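Local structure of condensin complex subunit 3 (Schizosaccharomyces pombe, 5OQR) at residues A[46-51]-A[93-98]; A[425-430]-A[463-468]; A[750-755]-A[779-784]; A[249-254]-A[283-288]. The protein serves as a HEAT-repeat regulatory subunit of condensin, the complex required for converting interphase chromatin into mitotic-like condensed chromosomes. All coordinates share one frame; numbering follows the deposited sequence.

Contact 1 (A[46-51]-A[93-98]); sequences TVKKGN and DKTVRY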
loop_
_atom_site.group_PDB
_atom_site.type_symbol
_atom_site.label_atom_id
_atom_site.label_comp_id
_atom_site.label_asym_id
_atom_site.label_seq_id
_atom_site.Cartn_x
_atom_site.Cartn_y
_atom_site.Cartn_z
ATOM N N THR A 46 18.057 34.737 19.843
ATOM C CA THR A 46 19.436 34.506 19.425
ATOM C C THR A 46 19.822 33.036 19.507
ATOM O O THR A 46 20.638 32.570 18.705
ATOM C CB THR A 46 20.403 35.342 20.270
ATOM O OG1 THR A 46 21.756 35.027 19.911
ATOM C CG2 THR A 46 20.208 35.089 21.758
ATOM N N VAL A 47 19.258 32.294 20.460
ATOM C CA VAL A 47 19.588 30.881 20.606
ATOM C C VAL A 47 19.044 30.102 19.418
ATOM O O VAL A 47 17.875 30.248 19.039
ATOM C CB VAL A 47 19.041 30.327 21.931
ATOM C CG1 VAL A 47 19.851 30.853 23.100
ATOM C CG2 VAL A 47 17.561 30.664 22.105
ATOM N N LYS A 48 19.893 29.266 18.826
ATOM C CA LYS A 48 19.481 28.419 17.719
ATOM C C LYS A 48 18.656 27.240 18.229
ATOM O O LYS A 48 18.710 26.871 19.406
ATOM C CB LYS A 48 20.704 27.913 16.947
ATOM C CG LYS A 48 21.566 29.009 16.326
ATOM C CD LYS A 48 20.844 29.704 15.186
ATOM C CE LYS A 48 21.620 30.891 14.640
ATOM N NZ LYS A 48 21.535 32.071 15.547
ATOM N N LYS A 49 17.880 26.647 17.324
ATOM C CA LYS A 49 17.062 25.502 17.688
ATOM C C LYS A 49 17.940 24.362 18.199
ATOM O O LYS A 49 19.136 24.278 17.905
ATOM C CB LYS A 49 16.224 25.029 16.497
ATOM C CG LYS A 49 15.509 23.704 16.747
ATOM C CD LYS A 49 14.392 23.432 15.762
ATOM C CE LYS A 49 13.776 22.066 16.024
ATOM N NZ LYS A 49 12.403 21.940 15.469
ATOM N N GLY A 50 17.327 23.477 18.976
ATOM C CA GLY A 50 18.027 22.376 19.595
ATOM C C GLY A 50 18.447 22.623 21.023
ATOM O O GLY A 50 19.139 21.778 21.601
ATOM N N ASN A 51 18.048 23.748 21.610
ATOM C CA ASN A 51 18.450 24.121 22.958
ATOM C C ASN A 51 17.324 23.757 23.917
ATOM O O ASN A 51 16.232 24.329 23.848
ATOM C CB ASN A 51 18.772 25.611 23.030
ATOM C CG ASN A 51 19.561 25.974 24.265
ATOM O OD1 ASN A 51 19.380 25.380 25.326
ATOM N ND2 ASN A 51 20.452 26.948 24.132
ATOM N N ASP A 93 17.615 35.789 10.105
ATOM C CA ASP A 93 18.005 34.642 10.916
ATOM C C ASP A 93 16.814 33.703 11.018
ATOM O O ASP A 93 15.825 34.016 11.689
ATOM C CB ASP A 93 18.463 35.091 12.300
ATOM C CG ASP A 93 19.571 36.122 12.243
ATOM O OD1 ASP A 93 20.312 36.148 11.239
ATOM O OD2 ASP A 93 19.701 36.906 13.206
ATOM N N LYS A 94 16.896 32.553 10.346
ATOM C CA LYS A 94 15.766 31.630 10.328
ATOM C C LYS A 94 15.296 31.297 11.735
ATOM O O LYS A 94 14.120 30.969 11.938
ATOM C CB LYS A 94 16.140 30.349 9.579
ATOM C CG LYS A 94 17.201 29.500 10.259
ATOM C CD LYS A 94 17.605 28.332 9.374
ATOM C CE LYS A 94 18.725 27.512 9.994
ATOM N NZ LYS A 94 19.425 26.682 8.975
ATOM N N THR A 95 16.191 31.383 12.720
ATOM C CA THR A 95 15.809 31.104 14.097
ATOM C C THR A 95 15.071 32.275 14.732
ATOM O O THR A 95 14.165 32.060 15.543
ATOM C CB THR A 95 17.046 30.740 14.911
ATOM O OG1 THR A 95 18.112 31.640 14.583
ATOM C CG2 THR A 95 17.455 29.306 14.598
ATOM N N VAL A 96 15.430 33.511 14.381
ATOM C CA VAL A 96 14.632 34.654 14.813
ATOM C C VAL A 96 13.205 34.514 14.301
ATOM O O VAL A 96 12.242 34.845 15.001
ATOM C CB VAL A 96 15.284 35.968 14.343
ATOM C CG1 VAL A 96 14.351 37.157 14.568
ATOM C CG2 VAL A 96 16.595 36.188 15.079
ATOM N N ARG A 97 13.047 34.022 13.071
ATOM C CA ARG A 97 11.714 33.733 12.555
ATOM C C ARG A 97 11.105 32.524 13.254
ATOM O O ARG A 97 9.912 32.520 13.576
ATOM C CB ARG A 97 11.778 33.495 11.048
ATOM C CG ARG A 97 11.423 34.704 10.202
ATOM C CD ARG A 97 11.548 34.376 8.726
ATOM N NE ARG A 97 12.881 33.877 8.403
ATOM C CZ ARG A 97 13.192 33.237 7.281
ATOM N NH1 ARG A 97 12.263 33.006 6.365
ATOM N NH2 ARG A 97 14.435 32.822 7.081
ATOM N N TYR A 98 11.911 31.487 13.492
ATOM C CA TYR A 98 11.398 30.275 14.121
ATOM C C TYR A 98 11.037 30.522 15.581
ATOM O O TYR A 98 10.000 30.047 16.056
ATOM C CB TYR A 98 12.428 29.153 13.993
ATOM C CG TYR A 98 12.365 28.109 15.082
ATOM C CD1 TYR A 98 11.387 27.126 15.071
ATOM C CD2 TYR A 98 13.295 28.096 16.111
ATOM C CE1 TYR A 98 11.330 26.165 16.062
ATOM C CE2 TYR A 98 13.247 27.140 17.106
ATOM C CZ TYR A 98 12.262 26.177 17.076
ATOM O OH TYR A 98 12.210 25.222 18.065
#
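Thr95, in the first turn of helix 94-108, meets Lys48 of the loop 46-51, and the two side chains cross at about a right angle. CD of Lys48 lies 3.4 Å from OG1 of Thr95 and 3.5 Å from its CG2, so the aliphatic part of the lysine rests against both branches. CG2 of Thr95 also sits 3.8 Å from the backbone N of Lys49. The Lys48 chain is bent, and chi4 (-76°) turns NZ back to its own loop, where NZ of Lys48 makes a weak hydrogen bond of 3.3 Å to O of Thr46. One turn on, Tyr98 reaches the loop with its CG anti to the backbone N (chi1 153°). CB of Lys49 is 3.7 Å from CE2 of Tyr98. The Lys49 chain is extended and crosses the Tyr98 side chain at about a right angle, with CD of Lys49 3.6 Å from OH of Tyr98. Arg99, next in the helix, donates from NE to O of Val47. The loop, which joins helices 33-42 and 52-69, thus lies on the start of a helix of HEAT 2. Helix 135-145 also touches Tyr98, through Ile136 and Glu140, and the chain of another protein packs on Val47 and Val96.

Contact 2 (A[425-430]-A[463-468]); sequences EIITEV and LSYVQC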
loop_
_atom_site.group_PDB
_atom_site.type_symbol
_atom_site.label_atom_id
_atom_site.label_comp_id
_atom_site.label_asym_id
_atom_site.label_seq_id
_atom_site.Cartn_x
_atom_site.Cartn_y
_atom_site.Cartn_z
ATOM N N GLU A 425 -22.968 -37.246 -12.494
ATOM C CA GLU A 425 -24.358 -37.646 -12.306
ATOM C C GLU A 425 -25.240 -36.427 -12.078
ATOM O O GLU A 425 -26.284 -36.272 -12.718
ATOM C CB GLU A 425 -24.472 -38.621 -11.135
ATOM C CG GLU A 425 -23.805 -39.961 -11.378
ATOM C CD GLU A 425 -23.668 -40.782 -10.110
ATOM O OE1 GLU A 425 -24.129 -40.315 -9.047
ATOM O OE2 GLU A 425 -23.096 -41.892 -10.173
ATOM N N ILE A 426 -24.822 -35.540 -11.174
ATOM C CA ILE A 426 -25.579 -34.318 -10.917
ATOM C C ILE A 426 -25.744 -33.521 -12.204
ATOM O O ILE A 426 -26.852 -33.107 -12.561
ATOM C CB ILE A 426 -24.893 -33.484 -9.820
ATOM C CG1 ILE A 426 -24.868 -34.263 -8.503
ATOM C CG2 ILE A 426 -25.603 -32.145 -9.634
ATOM C CD1 ILE A 426 -24.138 -33.567 -7.379
ATOM N N ILE A 427 -24.642 -33.298 -12.922
ATOM C CA ILE A 427 -24.694 -32.481 -14.130
ATOM C C ILE A 427 -25.660 -33.084 -15.139
ATOM O O ILE A 427 -26.389 -32.360 -15.829
ATOM C CB ILE A 427 -23.282 -32.315 -14.723
ATOM C CG1 ILE A 427 -22.443 -31.397 -13.831
ATOM C CG2 ILE A 427 -23.346 -31.740 -16.138
ATOM C CD1 ILE A 427 -20.978 -31.347 -14.192
ATOM N N THR A 428 -25.682 -34.412 -15.250
ATOM C CA THR A 428 -26.575 -35.054 -16.208
ATOM C C THR A 428 -28.033 -34.841 -15.829
ATOM O O THR A 428 -28.877 -34.586 -16.696
ATOM C CB THR A 428 -26.265 -36.547 -16.303
ATOM O OG1 THR A 428 -24.872 -36.732 -16.583
ATOM C CG2 THR A 428 -27.087 -37.194 -17.411
ATOM N N GLU A 429 -28.352 -34.941 -14.538
ATOM C CA GLU A 429 -29.731 -34.761 -14.099
ATOM C C GLU A 429 -30.196 -33.330 -14.331
ATOM O O GLU A 429 -31.302 -33.100 -14.834
ATOM C CB GLU A 429 -29.860 -35.144 -12.626
ATOM C CG GLU A 429 -29.594 -36.617 -12.359
ATOM C CD GLU A 429 -29.678 -36.973 -10.887
ATOM O OE1 GLU A 429 -29.864 -36.055 -10.059
ATOM O OE2 GLU A 429 -29.557 -38.172 -10.556
ATOM N N VAL A 430 -29.364 -32.350 -13.973
ATOM C CA VAL A 430 -29.705 -30.957 -14.241
ATOM C C VAL A 430 -29.824 -30.719 -15.737
ATOM O O VAL A 430 -30.586 -29.853 -16.181
ATOM C CB VAL A 430 -28.660 -30.019 -13.604
ATOM C CG1 VAL A 430 -29.022 -28.560 -13.857
ATOM C CG2 VAL A 430 -28.544 -30.285 -12.113
ATOM N N LEU A 463 -22.721 -25.709 -17.483
ATOM C CA LEU A 463 -21.331 -25.351 -17.732
ATOM C C LEU A 463 -20.662 -24.803 -16.480
ATOM O O LEU A 463 -19.467 -25.031 -16.268
ATOM C CB LEU A 463 -21.250 -24.333 -18.866
ATOM C CG LEU A 463 -21.666 -24.832 -20.250
ATOM C CD1 LEU A 463 -21.740 -23.676 -21.229
ATOM C CD2 LEU A 463 -20.698 -25.892 -20.752
ATOM N N SER A 464 -21.407 -24.080 -15.644
ATOM C CA SER A 464 -20.854 -23.638 -14.369
ATOM C C SER A 464 -20.507 -24.819 -13.476
ATOM O O SER A 464 -19.541 -24.752 -12.709
ATOM C CB SER A 464 -21.842 -22.710 -13.665
ATOM O OG SER A 464 -22.073 -21.548 -14.438
ATOM N N TYR A 465 -21.280 -25.904 -13.551
ATOM C CA TYR A 465 -20.931 -27.112 -12.812
ATOM C C TYR A 465 -19.725 -27.798 -13.435
ATOM O O TYR A 465 -18.877 -28.343 -12.722
ATOM C CB TYR A 465 -22.117 -28.077 -12.771
ATOM C CG TYR A 465 -23.251 -27.682 -11.851
ATOM C CD1 TYR A 465 -23.437 -26.366 -11.453
ATOM C CD2 TYR A 465 -24.138 -28.637 -11.377
ATOM C CE1 TYR A 465 -24.478 -26.015 -10.615
ATOM C CE2 TYR A 465 -25.177 -28.296 -10.540
ATOM C CZ TYR A 465 -25.343 -26.986 -10.163
ATOM O OH TYR A 465 -26.380 -26.650 -9.327
ATOM N N VAL A 466 -19.645 -27.794 -14.766
ATOM C CA VAL A 466 -18.481 -28.348 -15.449
ATOM C C VAL A 466 -17.239 -27.550 -15.090
ATOM O O VAL A 466 -16.170 -28.114 -14.828
ATOM C CB VAL A 466 -18.711 -28.363 -16.972
ATOM C CG1 VAL A 466 -17.547 -29.034 -17.678
ATOM C CG2 VAL A 466 -20.009 -29.069 -17.314
ATOM N N GLN A 467 -17.362 -26.225 -15.075
ATOM C CA GLN A 467 -16.231 -25.369 -14.748
ATOM C C GLN A 467 -15.691 -25.683 -13.358
ATOM O O GLN A 467 -14.479 -25.831 -13.170
ATOM C CB GLN A 467 -16.655 -23.906 -14.850
ATOM C CG GLN A 467 -15.521 -22.913 -14.766
ATOM C CD GLN A 467 -16.005 -21.485 -14.885
ATOM O OE1 GLN A 467 -17.175 -21.239 -15.179
ATOM N NE2 GLN A 467 -15.110 -20.533 -14.658
ATOM N N CYS A 468 -16.579 -25.796 -12.370
ATOM C CA CYS A 468 -16.138 -26.084 -11.011
ATOM C C CYS A 468 -15.595 -27.500 -10.882
ATOM O O CYS A 468 -14.776 -27.769 -9.997
ATOM C CB CYS A 468 -17.288 -25.874 -10.030
ATOM S SG CYS A 468 -17.773 -24.161 -9.801
#
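Ile427 and Tyr465 have the closest CA atoms of the two segments, which belong to antiparallel helices in the alpha-solenoid of this HEAT-repeat protein. The short helical segments run at 170° to each other, with axes 10.0 Å apart. The side chains of the tight part meet through carbon atoms. CG1 of Ile427 lies 3.5 Å from CB of Tyr465, and the two side chains slide past each other in opposite directions. CG1 lies beside the backbone N of Ile427 (chi1 -71°), and from there the chain carries CD1 of Ile427 to 4.0 Å from CG2 of Val466. Farther along the same ring edge, CG2 of Ile426 lies 4.0 Å from CE2 of Tyr465. CG2 of Val430 is 4.2 Å from CE2 of Tyr465. The loose side is the far face of helix 416-434, where Glu425 and Glu429 are exposed to solvent and Glu429 is poorly ordered. Met486 of helix 480-495 packs on both Ile427 and Val466. An alanine in place of Ile427 would probably open a gap between the helices and leave CB of Tyr465 and CG2 of Val466 without the CG1 and CD1 atoms they pack on across the contact. OH of Tyr465 is hydrogen-bonded to the backbone O of Leu392.

Contact 3 (A[750-755]-A[779-784]); sequences RTKRKL and MLLQNE
O of Thr751 accepts the N-H of Leu755, with N of Leu755 2.8 Å from O of Thr751, a bond within helix 745-759, while the side chain of Thr751 meets Leu780 of helix 767-785. The methyl CG2 of Thr751 is 4.1 Å from CD1 of Leu780, and the two side chains cross at about a right angle. OG1 of Thr751 is hydrogen-bonded to OD1 of Asn712. CD1 of Leu780 also reaches the backbone of the facing helix, 3.9 Å from N of Lys752. Lys752 contributes mainly its carbon chain. CB of Lys752 is 4.1 Å from CD1 of Leu780. CE of Lys752 is 4.0 Å from CD2 of Leu781. At its end chi4 (-62°) bends NZ off the extended line, and NZ of Lys752 forms a salt bridge with OE1 of Glu756. OE2 of Glu784 is 6.3 Å from NZ of Lys752, so any attraction between the two charges is probably modest. Helix 706-717 covers another side of Thr751 through Leu708 and Phe715. The segments cross at -159°, with axes 10.4 Å apart. The middle of the contact is carbon, and charged groups lie at its side. This antiparallel helix pair, here close to the C-terminus, is the kind of unit from which alpha-solenoids are built.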
loop_
_atom_site.group_PDB
_atom_site.type_symbol
_atom_site.label_atom_id
_atom_site.label_comp_id
_atom_site.label_asym_id
_atom_site.label_seq_id
_atom_site.Cartn_x
_atom_site.Cartn_y
_atom_site.Cartn_z
ATOM N N ARG A 750 39.461 -4.932 -17.059
ATOM C CA ARG A 750 38.584 -5.096 -18.211
ATOM C C ARG A 750 37.706 -3.869 -18.414
ATOM O O ARG A 750 37.470 -3.451 -19.552
ATOM C CB ARG A 750 37.720 -6.346 -18.043
ATOM C CG ARG A 750 37.388 -7.029 -19.356
ATOM C CD ARG A 750 35.953 -7.522 -19.405
ATOM N NE ARG A 750 35.584 -7.944 -20.755
ATOM C CZ ARG A 750 34.335 -8.135 -21.171
ATOM N NH1 ARG A 750 33.315 -7.940 -20.346
ATOM N NH2 ARG A 750 34.106 -8.516 -22.420
ATOM N N THR A 751 37.215 -3.275 -17.325
ATOM C CA THR A 751 36.364 -2.098 -17.454
ATOM C C THR A 751 37.168 -0.889 -17.914
ATOM O O THR A 751 36.664 -0.059 -18.676
ATOM C CB THR A 751 35.656 -1.807 -16.128
ATOM O OG1 THR A 751 34.761 -2.880 -15.824
ATOM C CG2 THR A 751 34.856 -0.512 -16.201
ATOM N N LYS A 752 38.417 -0.770 -17.458
ATOM C CA LYS A 752 39.261 0.322 -17.928
ATOM C C LYS A 752 39.506 0.213 -19.427
ATOM O O LYS A 752 39.516 1.225 -20.137
ATOM C CB LYS A 752 40.582 0.337 -17.161
ATOM C CG LYS A 752 41.481 1.505 -17.525
ATOM C CD LYS A 752 42.524 1.769 -16.454
ATOM C CE LYS A 752 43.413 2.945 -16.827
ATOM N NZ LYS A 752 44.172 2.693 -18.086
ATOM N N ARG A 753 39.703 -1.007 -19.930
ATOM C CA ARG A 753 39.776 -1.207 -21.373
ATOM C C ARG A 753 38.527 -0.678 -22.059
ATOM O O ARG A 753 38.610 -0.047 -23.120
ATOM C CB ARG A 753 39.972 -2.690 -21.685
ATOM C CG ARG A 753 41.399 -3.076 -22.026
ATOM C CD ARG A 753 41.768 -4.414 -21.411
ATOM N NE ARG A 753 40.782 -5.449 -21.713
ATOM C CZ ARG A 753 40.652 -6.583 -21.032
ATOM N NH1 ARG A 753 41.442 -6.837 -19.996
ATOM N NH2 ARG A 753 39.725 -7.463 -21.382
ATOM N N LYS A 754 37.356 -0.927 -21.470
ATOM C CA LYS A 754 36.119 -0.372 -22.009
ATOM C C LYS A 754 36.140 1.150 -21.952
ATOM O O LYS A 754 35.773 1.825 -22.918
ATOM C CB LYS A 754 34.918 -0.922 -21.235
ATOM C CG LYS A 754 34.066 -1.900 -22.013
ATOM C CD LYS A 754 34.668 -3.287 -22.028
ATOM C CE LYS A 754 33.841 -4.224 -22.887
ATOM N NZ LYS A 754 34.536 -5.510 -23.150
ATOM N N LEU A 755 36.558 1.704 -20.813
ATOM C CA LEU A 755 36.725 3.148 -20.688
ATOM C C LEU A 755 37.589 3.696 -21.819
ATOM O O LEU A 755 37.224 4.674 -22.479
ATOM C CB LEU A 755 37.338 3.468 -19.320
ATOM C CG LEU A 755 37.592 4.913 -18.862
ATOM C CD1 LEU A 755 38.801 5.549 -19.547
ATOM C CD2 LEU A 755 36.363 5.776 -19.046
ATOM N N MET A 779 39.278 5.586 -9.733
ATOM C CA MET A 779 38.757 4.559 -8.839
ATOM C C MET A 779 39.196 3.172 -9.290
ATOM O O MET A 779 39.609 2.345 -8.469
ATOM C CB MET A 779 37.233 4.658 -8.774
ATOM C CG MET A 779 36.549 3.507 -8.041
ATOM S SD MET A 779 36.165 2.083 -9.085
ATOM C CE MET A 779 34.943 2.780 -10.187
ATOM N N LEU A 780 39.122 2.899 -10.593
ATOM C CA LEU A 780 39.570 1.609 -11.107
ATOM C C LEU A 780 41.035 1.363 -10.767
ATOM O O LEU A 780 41.401 0.285 -10.288
ATOM C CB LEU A 780 39.348 1.547 -12.618
ATOM C CG LEU A 780 37.892 1.596 -13.081
ATOM C CD1 LEU A 780 37.812 1.796 -14.585
ATOM C CD2 LEU A 780 37.163 0.328 -12.675
ATOM N N LEU A 781 41.891 2.358 -11.009
ATOM C CA LEU A 781 43.307 2.213 -10.688
ATOM C C LEU A 781 43.505 1.912 -9.210
ATOM O O LEU A 781 44.278 1.021 -8.841
ATOM C CB LEU A 781 44.062 3.483 -11.075
ATOM C CG LEU A 781 44.187 3.779 -12.568
ATOM C CD1 LEU A 781 44.677 5.198 -12.782
ATOM C CD2 LEU A 781 45.125 2.787 -13.219
ATOM N N GLN A 782 42.814 2.653 -8.346
ATOM C CA GLN A 782 42.999 2.482 -6.909
ATOM C C GLN A 782 42.590 1.087 -6.455
ATOM O O GLN A 782 43.239 0.498 -5.584
ATOM C CB GLN A 782 42.205 3.549 -6.162
ATOM C CG GLN A 782 42.231 3.410 -4.655
ATOM C CD GLN A 782 41.495 4.537 -3.972
ATOM O OE1 GLN A 782 41.384 5.636 -4.512
ATOM N NE2 GLN A 782 40.975 4.268 -2.782
ATOM N N ASN A 783 41.514 0.541 -7.025
ATOM C CA ASN A 783 41.048 -0.774 -6.602
ATOM C C ASN A 783 41.910 -1.898 -7.164
ATOM O O ASN A 783 42.052 -2.940 -6.516
ATOM C CB ASN A 783 39.585 -0.968 -7.003
ATOM C CG ASN A 783 38.648 -0.095 -6.201
ATOM O OD1 ASN A 783 38.994 0.370 -5.117
ATOM N ND2 ASN A 783 37.453 0.133 -6.725
ATOM N N GLU A 784 42.486 -1.716 -8.353
ATOM C CA GLU A 784 43.511 -2.643 -8.822
ATOM C C GLU A 784 44.692 -2.674 -7.863
ATOM O O GLU A 784 45.214 -3.745 -7.536
ATOM C CB GLU A 784 44.003 -2.244 -10.212
ATOM C CG GLU A 784 42.989 -2.346 -11.323
ATOM C CD GLU A 784 43.600 -2.017 -12.676
ATOM O OE1 GLU A 784 44.793 -2.325 -12.875
ATOM O OE2 GLU A 784 42.896 -1.443 -13.536
#

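Contact 4 (A[249-254]-A[283-288]); sequences MLAYQW and KKFFDV
The contact joins a helix of HEAT 5, with a wider pi-type turn at 249-254, to helix 275-288, and Ala251 lies against Phe285. O of Met249 accepts from N of both Gln253 and Trp254; the bond from Trp254 N, five residues on, marks the wider turn. The two segments cross at -78°, with axes 9.0 Å apart. CG of Phe285 is anti to its backbone N (chi1 173°), and CD2 of Phe285 lies 3.7 Å from CA of Ala251. CD1 of Leu250 meets CB of Phe285 at 3.8 Å, near the plane of the ring and at its edge. On the more exposed side, CG1 of Val288 touches CB of Ala251 at 3.8 Å and also CE2 of Tyr252. An alanine at Phe285 would probably leave Ala251 without the ring and open a gap at the crossing. Arg289 donates from NH1 to O of Ala251, beside the apolar patch. The side chains meet through carbon alone, so the contact probably rests on fit and burial more than on directional bonds.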
loop_
_atom_site.group_PDB
_atom_site.type_symbol
_atom_site.label_atom_id
_atom_site.label_comp_id
_atom_site.label_asym_id
_atom_site.label_seq_id
_atom_site.Cartn_x
_atom_site.Cartn_y
_atom_site.Cartn_z
ATOM N N MET A 249 -8.129 1.995 18.027
ATOM C CA MET A 249 -9.279 2.847 17.747
ATOM C C MET A 249 -10.516 2.009 17.478
ATOM O O MET A 249 -11.625 2.373 17.882
ATOM C CB MET A 249 -8.977 3.747 16.551
ATOM C CG MET A 249 -10.180 4.520 16.006
ATOM S SD MET A 249 -9.887 5.147 14.345
ATOM C CE MET A 249 -9.820 3.617 13.415
ATOM N N LEU A 250 -10.342 0.886 16.784
ATOM C CA LEU A 250 -11.464 0.015 16.467
ATOM C C LEU A 250 -11.944 -0.734 17.703
ATOM O O LEU A 250 -13.150 -0.927 17.889
ATOM C CB LEU A 250 -11.044 -0.954 15.358
ATOM C CG LEU A 250 -12.029 -1.976 14.783
ATOM C CD1 LEU A 250 -12.008 -3.264 15.587
ATOM C CD2 LEU A 250 -13.441 -1.413 14.696
ATOM N N ALA A 251 -11.022 -1.135 18.573
ATOM C CA ALA A 251 -11.340 -2.033 19.673
ATOM C C ALA A 251 -11.688 -1.322 20.974
ATOM O O ALA A 251 -12.133 -1.986 21.914
ATOM C CB ALA A 251 -10.165 -2.983 19.924
ATOM N N TYR A 252 -11.500 -0.005 21.065
ATOM C CA TYR A 252 -11.753 0.689 22.324
ATOM C C TYR A 252 -12.638 1.915 22.146
ATOM O O TYR A 252 -13.410 2.255 23.047
ATOM C CB TYR A 252 -10.433 1.087 22.985
ATOM C CG TYR A 252 -9.737 -0.058 23.688
ATOM C CD1 TYR A 252 -10.303 -0.659 24.802
ATOM C CD2 TYR A 252 -8.514 -0.534 23.241
ATOM C CE1 TYR A 252 -9.675 -1.705 25.447
ATOM C CE2 TYR A 252 -7.877 -1.577 23.881
ATOM C CZ TYR A 252 -8.463 -2.159 24.984
ATOM O OH TYR A 252 -7.833 -3.201 25.626
ATOM N N GLN A 253 -12.541 2.588 21.002
ATOM C CA GLN A 253 -13.401 3.739 20.744
ATOM C C GLN A 253 -14.645 3.343 19.951
ATOM O O GLN A 253 -15.772 3.566 20.401
ATOM C CB GLN A 253 -12.628 4.828 19.995
ATOM C CG GLN A 253 -13.403 6.135 19.870
ATOM C CD GLN A 253 -12.993 6.950 18.663
ATOM O OE1 GLN A 253 -11.838 6.921 18.242
ATOM N NE2 GLN A 253 -13.947 7.675 18.091
ATOM N N TRP A 254 -14.452 2.765 18.765
ATOM C CA TRP A 254 -15.587 2.461 17.902
ATOM C C TRP A 254 -16.527 1.457 18.555
ATOM O O TRP A 254 -17.751 1.588 18.456
ATOM C CB TRP A 254 -15.092 1.944 16.553
ATOM C CG TRP A 254 -14.502 3.024 15.703
ATOM C CD1 TRP A 254 -14.022 4.227 16.127
ATOM C CD2 TRP A 254 -14.347 3.012 14.280
ATOM N NE1 TRP A 254 -13.570 4.959 15.061
ATOM C CE2 TRP A 254 -13.759 4.236 13.913
ATOM C CE3 TRP A 254 -14.646 2.082 13.282
ATOM C CZ2 TRP A 254 -13.464 4.556 12.593
ATOM C CZ3 TRP A 254 -14.351 2.402 11.971
ATOM C CH2 TRP A 254 -13.766 3.627 11.638
ATOM N N LYS A 283 -10.898 -10.077 13.425
ATOM C CA LYS A 283 -9.670 -10.713 13.885
ATOM C C LYS A 283 -8.807 -9.739 14.675
ATOM O O LYS A 283 -8.253 -10.099 15.718
ATOM C CB LYS A 283 -8.897 -11.273 12.692
ATOM C CG LYS A 283 -9.647 -12.352 11.940
ATOM C CD LYS A 283 -8.771 -13.050 10.924
ATOM C CE LYS A 283 -9.477 -14.257 10.339
ATOM N NZ LYS A 283 -8.616 -15.024 9.405
ATOM N N LYS A 284 -8.687 -8.501 14.198
ATOM C CA LYS A 284 -7.865 -7.523 14.900
ATOM C C LYS A 284 -8.498 -7.114 16.223
ATOM O O LYS A 284 -7.792 -6.900 17.213
ATOM C CB LYS A 284 -7.632 -6.299 14.012
ATOM C CG LYS A 284 -6.658 -6.530 12.866
ATOM C CD LYS A 284 -5.319 -7.042 13.373
ATOM C CE LYS A 284 -4.197 -6.760 12.390
ATOM N NZ LYS A 284 -4.271 -7.622 11.180
ATOM N N PHE A 285 -9.824 -6.993 16.261
ATOM C CA PHE A 285 -10.493 -6.691 17.521
ATOM C C PHE A 285 -10.143 -7.721 18.587
ATOM O O PHE A 285 -9.865 -7.366 19.738
ATOM C CB PHE A 285 -12.007 -6.636 17.312
ATOM C CG PHE A 285 -12.789 -6.495 18.586
ATOM C CD1 PHE A 285 -13.252 -7.614 19.257
ATOM C CD2 PHE A 285 -13.060 -5.246 19.116
ATOM C CE1 PHE A 285 -13.967 -7.492 20.429
ATOM C CE2 PHE A 285 -13.777 -5.115 20.290
ATOM C CZ PHE A 285 -14.231 -6.240 20.947
ATOM N N PHE A 286 -10.146 -9.002 18.224
ATOM C CA PHE A 286 -9.871 -10.057 19.190
ATOM C C PHE A 286 -8.386 -10.284 19.419
ATOM O O PHE A 286 -8.026 -10.974 20.377
ATOM C CB PHE A 286 -10.535 -11.361 18.743
ATOM C CG PHE A 286 -12.023 -11.366 18.922
ATOM C CD1 PHE A 286 -12.578 -11.255 20.183
ATOM C CD2 PHE A 286 -12.867 -11.480 17.834
ATOM C CE1 PHE A 286 -13.945 -11.255 20.357
ATOM C CE2 PHE A 286 -14.236 -11.481 18.002
ATOM C CZ PHE A 286 -14.775 -11.368 19.265
ATOM N N ASP A 287 -7.518 -9.736 18.569
ATOM C CA ASP A 287 -6.103 -9.675 18.915
ATOM C C ASP A 287 -5.871 -8.665 20.028
ATOM O O ASP A 287 -5.027 -8.877 20.904
ATOM C CB ASP A 287 -5.270 -9.320 17.683
ATOM C CG ASP A 287 -5.026 -10.512 16.773
ATOM O OD1 ASP A 287 -4.987 -11.653 17.277
ATOM O OD2 ASP A 287 -4.866 -10.306 15.551
ATOM N N VAL A 288 -6.625 -7.567 20.016
ATOM C CA VAL A 288 -6.526 -6.563 21.068
ATOM C C VAL A 288 -7.287 -7.006 22.312
ATOM O O VAL A 288 -6.827 -6.799 23.439
ATOM C CB VAL A 288 -7.043 -5.210 20.547
ATOM C CG1 VAL A 288 -6.960 -4.146 21.631
ATOM C CG2 VAL A 288 -6.263 -4.778 19.315
#

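Along the chain the order is contact 1, contact 4, contact 2, contact 3. Each closes before the next opens, and none touches another. No helix is shared between them. Contact 1 lies near the N-terminus, and the centre of contact 4 is about 43 Å from its centre. The centre of contact 2 is about 44 Å from that of contact 4. Contacts 1 and 2 lie on opposite sides of the chain's centre, their own centres about 78 Å apart. Contact 3, near the C-terminus, has its centre about 69 Å from that of contact 2 but only about 49 Å from that of contact 1. The helical chain therefore curves back toward its start. This is consistent with an alpha-solenoid, whose shape rests on many local helix contacts.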